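Local structure of insecticidal Delta-Endotoxin Cry8Ea1 (Bacillus Thuringiensis, 3EB7) at residues 415-420 / 431-436; 499-504 / 583-588. The protein is an insecticidal delta-endotoxin active against underground larvae of Holotrichia parallela, and probably acts, as other three-domain Cry toxins do, by forming pores in gut cell membranes. One frame throughout, in Å; residues are numbered along the deposited sequence.

Contact 1 (415-420 / 431-436); sequences RLNYVT and SWTHRS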
loop_
_atom_site.group_PDB
_atom_site.type_symbol
_atom_site.label_atom_id
_atom_site.label_comp_id
_atom_site.label_asym_id
_atom_site.label_seq_id
_atom_site.Cartn_x
_atom_site.Cartn_y
_atom_site.Cartn_z
ATOM N N ARG A 415 -0.310 -1.658 -10.700
ATOM C CA ARG A 415 -0.877 -2.258 -11.911
ATOM C C ARG A 415 -2.383 -2.060 -11.836
ATOM O O ARG A 415 -2.921 -1.976 -10.718
ATOM C CB ARG A 415 -0.542 -3.749 -11.974
ATOM C CG ARG A 415 -1.221 -4.539 -10.883
ATOM C CD ARG A 415 -1.063 -5.998 -11.071
ATOM N NE ARG A 415 0.254 -6.459 -10.652
ATOM C CZ ARG A 415 0.697 -6.497 -9.399
ATOM N NH1 ARG A 415 -0.082 -6.132 -8.385
ATOM N NH2 ARG A 415 1.922 -6.938 -9.159
ATOM N N LEU A 416 -3.058 -1.991 -12.994
ATOM C CA LEU A 416 -4.520 -1.862 -13.039
ATOM C C LEU A 416 -5.147 -3.154 -12.510
ATOM O O LEU A 416 -4.771 -4.257 -12.945
ATOM C CB LEU A 416 -5.045 -1.563 -14.455
ATOM C CG LEU A 416 -6.569 -1.327 -14.590
ATOM C CD1 LEU A 416 -6.952 -0.062 -13.803
ATOM C CD2 LEU A 416 -6.990 -1.208 -16.075
ATOM N N ASN A 417 -6.110 -3.006 -11.600
ATOM C CA ASN A 417 -6.749 -4.132 -10.980
ATOM C C ASN A 417 -8.219 -4.274 -11.380
ATOM O O ASN A 417 -8.708 -5.384 -11.581
ATOM C CB ASN A 417 -6.615 -4.016 -9.446
ATOM C CG ASN A 417 -7.260 -5.190 -8.681
ATOM O OD1 ASN A 417 -7.387 -6.303 -9.184
ATOM N ND2 ASN A 417 -7.675 -4.925 -7.481
ATOM N N TYR A 418 -8.935 -3.164 -11.489
ATOM C CA TYR A 418 -10.357 -3.220 -11.696
ATOM C C TYR A 418 -10.874 -1.878 -12.230
ATOM O O TYR A 418 -10.175 -0.854 -12.167
ATOM C CB TYR A 418 -11.039 -3.587 -10.360
ATOM C CG TYR A 418 -12.289 -4.432 -10.519
ATOM C CD1 TYR A 418 -12.200 -5.810 -10.770
ATOM C CD2 TYR A 418 -13.559 -3.851 -10.418
ATOM C CE1 TYR A 418 -13.378 -6.580 -10.930
ATOM C CE2 TYR A 418 -14.732 -4.611 -10.565
ATOM C CZ TYR A 418 -14.627 -5.954 -10.824
ATOM O OH TYR A 418 -15.774 -6.683 -10.982
ATOM N N VAL A 419 -12.101 -1.906 -12.761
ATOM C CA VAL A 419 -12.849 -0.742 -13.218
ATOM C C VAL A 419 -14.304 -0.807 -12.723
ATOM O O VAL A 419 -15.031 -1.783 -12.993
ATOM C CB VAL A 419 -12.875 -0.658 -14.771
ATOM C CG1 VAL A 419 -13.349 0.713 -15.228
ATOM C CG2 VAL A 419 -11.478 -0.944 -15.395
ATOM N N THR A 420 -14.727 0.240 -12.000
ATOM C CA THR A 420 -16.129 0.456 -11.631
ATOM C C THR A 420 -16.672 1.655 -12.410
ATOM O O THR A 420 -15.920 2.350 -13.091
ATOM C CB THR A 420 -16.291 0.683 -10.135
ATOM O OG1 THR A 420 -15.523 1.841 -9.752
ATOM C CG2 THR A 420 -15.779 -0.555 -9.388
ATOM N N SER A 431 -9.130 1.060 -10.241
ATOM C CA SER A 431 -8.426 0.626 -9.028
ATOM C C SER A 431 -7.143 -0.118 -9.364
ATOM O O SER A 431 -6.993 -0.691 -10.434
ATOM C CB SER A 431 -9.322 -0.239 -8.113
ATOM O OG SER A 431 -9.482 -1.539 -8.643
ATOM N N TRP A 432 -6.216 -0.100 -8.427
ATOM C CA TRP A 432 -4.860 -0.548 -8.683
ATOM C C TRP A 432 -4.292 -1.299 -7.503
ATOM O O TRP A 432 -4.579 -0.937 -6.371
ATOM C CB TRP A 432 -3.961 0.675 -8.951
ATOM C CG TRP A 432 -4.465 1.571 -10.024
ATOM C CD1 TRP A 432 -5.527 2.449 -9.956
ATOM C CD2 TRP A 432 -3.907 1.721 -11.319
ATOM N NE1 TRP A 432 -5.656 3.108 -11.151
ATOM C CE2 TRP A 432 -4.670 2.672 -11.997
ATOM C CE3 TRP A 432 -2.828 1.131 -11.976
ATOM C CZ2 TRP A 432 -4.390 3.047 -13.317
ATOM C CZ3 TRP A 432 -2.547 1.506 -13.274
ATOM C CH2 TRP A 432 -3.325 2.448 -13.931
ATOM N N THR A 433 -3.418 -2.271 -7.784
ATOM C CA THR A 433 -2.695 -3.000 -6.750
ATOM C C THR A 433 -1.224 -2.680 -6.839
ATOM O O THR A 433 -0.732 -2.338 -7.908
ATOM C CB THR A 433 -2.925 -4.538 -6.802
ATOM O OG1 THR A 433 -2.621 -5.036 -8.105
ATOM C CG2 THR A 433 -4.399 -4.894 -6.445
ATOM N N HIS A 434 -0.538 -2.772 -5.694
ATOM C CA HIS A 434 0.904 -2.497 -5.569
ATOM C C HIS A 434 1.806 -3.578 -6.201
ATOM O O HIS A 434 1.520 -4.814 -6.139
ATOM C CB HIS A 434 1.269 -2.259 -4.079
ATOM C CG HIS A 434 2.585 -1.566 -3.876
ATOM N ND1 HIS A 434 3.785 -2.239 -3.821
ATOM C CD2 HIS A 434 2.888 -0.252 -3.717
ATOM C CE1 HIS A 434 4.771 -1.375 -3.666
ATOM N NE2 HIS A 434 4.253 -0.162 -3.594
ATOM N N ARG A 435 2.900 -3.109 -6.811
ATOM C CA ARG A 435 3.915 -3.974 -7.406
ATOM C C ARG A 435 4.417 -5.062 -6.442
ATOM O O ARG A 435 4.669 -6.172 -6.874
ATOM C CB ARG A 435 5.096 -3.121 -7.908
ATOM C CG ARG A 435 6.263 -3.888 -8.561
ATOM C CD ARG A 435 5.949 -4.364 -9.985
ATOM N NE ARG A 435 7.132 -4.868 -10.712
ATOM C CZ ARG A 435 8.054 -4.112 -11.332
ATOM N NH1 ARG A 435 7.995 -2.791 -11.313
ATOM N NH2 ARG A 435 9.079 -4.694 -11.957
ATOM N N SER A 436 4.552 -4.775 -5.145
ATOM C CA SER A 436 5.091 -5.791 -4.184
ATOM C C SER A 436 4.235 -7.055 -4.043
ATOM O O SER A 436 4.688 -8.055 -3.544
ATOM C CB SER A 436 5.298 -5.185 -2.780
ATOM O OG SER A 436 4.100 -4.600 -2.299
#
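Arg415 and Thr433 are joined three times. Two backbone bonds pair them, and NH1 of Arg415 also donates to OG1 of Thr433 at 2.8 Å. That hydroxyl lies in the guanidinium plane, at its edge. A bend at chi3 (78°) swings the guanidinium across toward the partner strand, where the same NH1 reaches O of His434 at 3.1 Å. This second bond is less straight (135°), and the donor stands above the carbonyl plane. NE of Arg415 forms a salt bridge with Asp340, which helps fix the rotation of the group. The segments belong to the antiparallel hairpin of strands 414-422 and 427-434, and a classic beta bulge interrupts it. Asn417 and Tyr418 both face Ser431, whose O takes a bond from Asn417 N at 2.7 Å and a weak one from Tyr418 N. Ser431 N returns a bond to Tyr418 O. The Ser431 hydroxyl lies 3.1 Å from CB of Tyr418, but OG bonds to Glu241 of the neighbouring strand 241-243. Between the Arg415-Thr433 pair and the bulge, CD1 of Leu416 sits over one face of the Trp432 indole in a CH-pi contact, 4.1 Å from the centroid of the six-membered ring. Trp432 NE1 bonds to Thr244.

Contact 2 (499-504 / 583-588); sequences YRVRIR and IELIPV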
loop_
_atom_site.group_PDB
_atom_site.type_symbol
_atom_site.label_atom_id
_atom_site.label_comp_id
_atom_site.label_asym_id
_atom_site.label_seq_id
_atom_site.Cartn_x
_atom_site.Cartn_y
_atom_site.Cartn_z
ATOM N N TYR A 499 10.823 -25.542 6.293
ATOM C CA TYR A 499 10.239 -24.277 6.642
ATOM C C TYR A 499 9.492 -24.468 7.953
ATOM O O TYR A 499 8.943 -25.539 8.223
ATOM C CB TYR A 499 9.223 -23.827 5.573
ATOM C CG TYR A 499 9.818 -23.478 4.225
ATOM C CD1 TYR A 499 9.871 -24.431 3.201
ATOM C CD2 TYR A 499 10.345 -22.200 3.980
ATOM C CE1 TYR A 499 10.442 -24.136 1.961
ATOM C CE2 TYR A 499 10.918 -21.886 2.748
ATOM C CZ TYR A 499 10.960 -22.864 1.736
ATOM O OH TYR A 499 11.504 -22.557 0.511
ATOM N N ARG A 500 9.464 -23.422 8.760
ATOM C CA ARG A 500 8.466 -23.321 9.800
ATOM C C ARG A 500 7.658 -22.081 9.480
ATOM O O ARG A 500 8.075 -21.251 8.661
ATOM C CB ARG A 500 9.087 -23.249 11.190
ATOM C CG ARG A 500 9.807 -21.973 11.476
ATOM C CD ARG A 500 10.620 -22.040 12.742
ATOM N NE ARG A 500 11.029 -20.727 13.227
ATOM C CZ ARG A 500 10.190 -19.799 13.695
ATOM N NH1 ARG A 500 8.866 -20.011 13.731
ATOM N NH2 ARG A 500 10.669 -18.640 14.131
ATOM N N VAL A 501 6.523 -21.971 10.155
ATOM C CA VAL A 501 5.475 -21.023 9.879
ATOM C C VAL A 501 5.148 -20.245 11.148
ATOM O O VAL A 501 5.075 -20.812 12.235
ATOM C CB VAL A 501 4.169 -21.791 9.440
ATOM C CG1 VAL A 501 2.927 -20.943 9.584
ATOM C CG2 VAL A 501 4.289 -22.275 8.008
ATOM N N ARG A 502 4.914 -18.940 11.002
ATOM C CA ARG A 502 4.243 -18.183 12.038
ATOM C C ARG A 502 3.162 -17.342 11.395
ATOM O O ARG A 502 3.293 -16.916 10.249
ATOM C CB ARG A 502 5.210 -17.349 12.879
ATOM C CG ARG A 502 6.197 -16.533 12.083
ATOM C CD ARG A 502 6.898 -15.561 12.983
ATOM N NE ARG A 502 7.505 -14.563 12.148
ATOM C CZ ARG A 502 8.739 -14.089 12.280
ATOM N NH1 ARG A 502 9.495 -14.485 13.287
ATOM N NH2 ARG A 502 9.188 -13.179 11.415
ATOM N N ILE A 503 2.088 -17.128 12.137
ATOM C CA ILE A 503 0.901 -16.510 11.606
ATOM C C ILE A 503 0.624 -15.255 12.398
ATOM O O ILE A 503 0.548 -15.306 13.607
ATOM C CB ILE A 503 -0.322 -17.481 11.669
ATOM C CG1 ILE A 503 -0.106 -18.710 10.777
ATOM C CG2 ILE A 503 -1.594 -16.797 11.205
ATOM C CD1 ILE A 503 0.166 -19.930 11.536
ATOM N N ARG A 504 0.483 -14.123 11.715
ATOM C CA ARG A 504 0.143 -12.868 12.381
ATOM C C ARG A 504 -1.379 -12.781 12.556
ATOM O O ARG A 504 -2.139 -12.941 11.596
ATOM C CB ARG A 504 0.691 -11.667 11.591
ATOM C CG ARG A 504 0.686 -10.351 12.371
ATOM C CD ARG A 504 1.639 -9.290 11.709
ATOM N NE ARG A 504 1.597 -8.020 12.441
ATOM C CZ ARG A 504 1.348 -6.830 11.899
ATOM N NH1 ARG A 504 1.146 -6.706 10.582
ATOM N NH2 ARG A 504 1.310 -5.749 12.679
ATOM N N ILE A 583 0.676 -15.241 6.770
ATOM C CA ILE A 583 1.571 -16.322 7.155
ATOM C C ILE A 583 2.959 -15.881 6.759
ATOM O O ILE A 583 3.145 -15.295 5.695
ATOM C CB ILE A 583 1.283 -17.583 6.360
ATOM C CG1 ILE A 583 -0.120 -18.112 6.630
ATOM C CG2 ILE A 583 2.346 -18.658 6.630
ATOM C CD1 ILE A 583 -0.671 -18.915 5.408
ATOM N N GLU A 584 3.938 -16.147 7.615
ATOM C CA GLU A 584 5.340 -15.954 7.243
ATOM C C GLU A 584 5.981 -17.323 7.288
ATOM O O GLU A 584 5.779 -18.091 8.237
ATOM C CB GLU A 584 6.064 -14.950 8.146
ATOM C CG GLU A 584 5.269 -13.642 8.338
ATOM C CD GLU A 584 5.973 -12.632 9.231
ATOM O OE1 GLU A 584 6.763 -13.035 10.096
ATOM O OE2 GLU A 584 5.744 -11.420 9.076
ATOM N N LEU A 585 6.714 -17.609 6.210
ATOM C CA LEU A 585 7.445 -18.833 6.009
ATOM C C LEU A 585 8.912 -18.524 6.220
ATOM O O LEU A 585 9.466 -17.606 5.606
ATOM C CB LEU A 585 7.206 -19.366 4.597
ATOM C CG LEU A 585 5.830 -20.017 4.442
ATOM C CD1 LEU A 585 5.352 -20.000 2.987
ATOM C CD2 LEU A 585 5.884 -21.446 4.994
ATOM N N ILE A 586 9.526 -19.315 7.097
ATOM C CA ILE A 586 10.874 -19.075 7.585
ATOM C C ILE A 586 11.667 -20.337 7.270
ATOM O O ILE A 586 11.355 -21.407 7.811
ATOM C CB ILE A 586 10.849 -18.784 9.137
ATOM C CG1 ILE A 586 9.931 -17.590 9.442
ATOM C CG2 ILE A 586 12.278 -18.595 9.744
ATOM C CD1 ILE A 586 9.206 -17.677 10.751
ATOM N N PRO A 587 12.703 -20.221 6.417
ATOM C CA PRO A 587 13.549 -21.400 6.132
ATOM C C PRO A 587 14.331 -21.882 7.393
ATOM O O PRO A 587 14.940 -21.088 8.108
ATOM C CB PRO A 587 14.506 -20.897 5.030
ATOM C CG PRO A 587 13.932 -19.618 4.576
ATOM C CD PRO A 587 13.203 -19.029 5.716
ATOM N N VAL A 588 14.275 -23.176 7.653
ATOM C CA VAL A 588 14.918 -23.781 8.806
ATOM C C VAL A 588 16.096 -24.562 8.231
ATOM O O VAL A 588 15.930 -25.350 7.307
ATOM C CB VAL A 588 13.913 -24.706 9.550
ATOM C CG1 VAL A 588 14.585 -25.520 10.657
ATOM C CG2 VAL A 588 12.788 -23.882 10.103
#
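A side-on salt bridge from Arg502 to Glu584 lies on one face of an antiparallel strand pair. The strands are 498-507 and 578-588, in the C-terminal domain of the toxin, which in this family is a beta sandwich. Backbone bonds join Arg500 to Ile586 and Arg502 to Glu584, two for each pair, in regular register.

The tight side carries Tyr499, Val501, Ile503, Ile583, Leu585 and Pro587. Val501 and Leu585 lie side by side and point the same way, with CG2 of Val501 3.5 Å from CD2 of Leu585. CG1 of Val501 turns to CG2 of Ile583 at 3.8 Å. The Tyr499 ring crosses Pro587 obliquely. Ile503 packs on Leu513 and Val515 of strand 511-517, so this face looks into the sandwich.

The face of Arg500, Arg502, Glu584 and Ile586 becomes more open toward the chain end. Arg500 is partly exposed, as is Val588 at the end of the segment, whose CG2 lies 3.8 Å from CG of Arg500. Arg500 NH1 bonds to O of Phe549 and OG of Ser548. Ile586 fits between the two arginines: its CD1 lies over one face of each guanidinium, and it is 3.5 Å from CG of Arg502.

Farther in, the salt bridge is buried. The Arg502 chain is extended from CG to NE, which carries its guanidinium to the glutamate. Glu584 OE2 is held by Tyr230 and Arg582, while Arg502 NH2 also bonds to O of Thr229. The carboxylate is turned 53° from the guanidinium plane. Even so, one oxygen takes both donors near that plane: OE1 of Glu584 is 2.7 Å from NE and 2.8 Å from NH2 of Arg502.

How the contacts relate
Contact 1 and contact 2 lie in different parts of the toxin, and contact 1 closes along the chain before contact 2 opens. Their centres are 28 Å apart and their nearest atoms about 12 Å apart, so they do not touch. Contact 1 lies nearer the middle of the molecule, 11 Å from the centre of the chain; contact 2 lies 22 Å from it. Both are antiparallel strand pairs, but contact 1 joins neighbouring strands of a hairpin, whereas contact 2 brings together segments separated by 78 residues. Register also differs: a bulge shifts it in contact 1, and it runs unbroken through contact 2. Each buries an arginine that bonds across its strand pair.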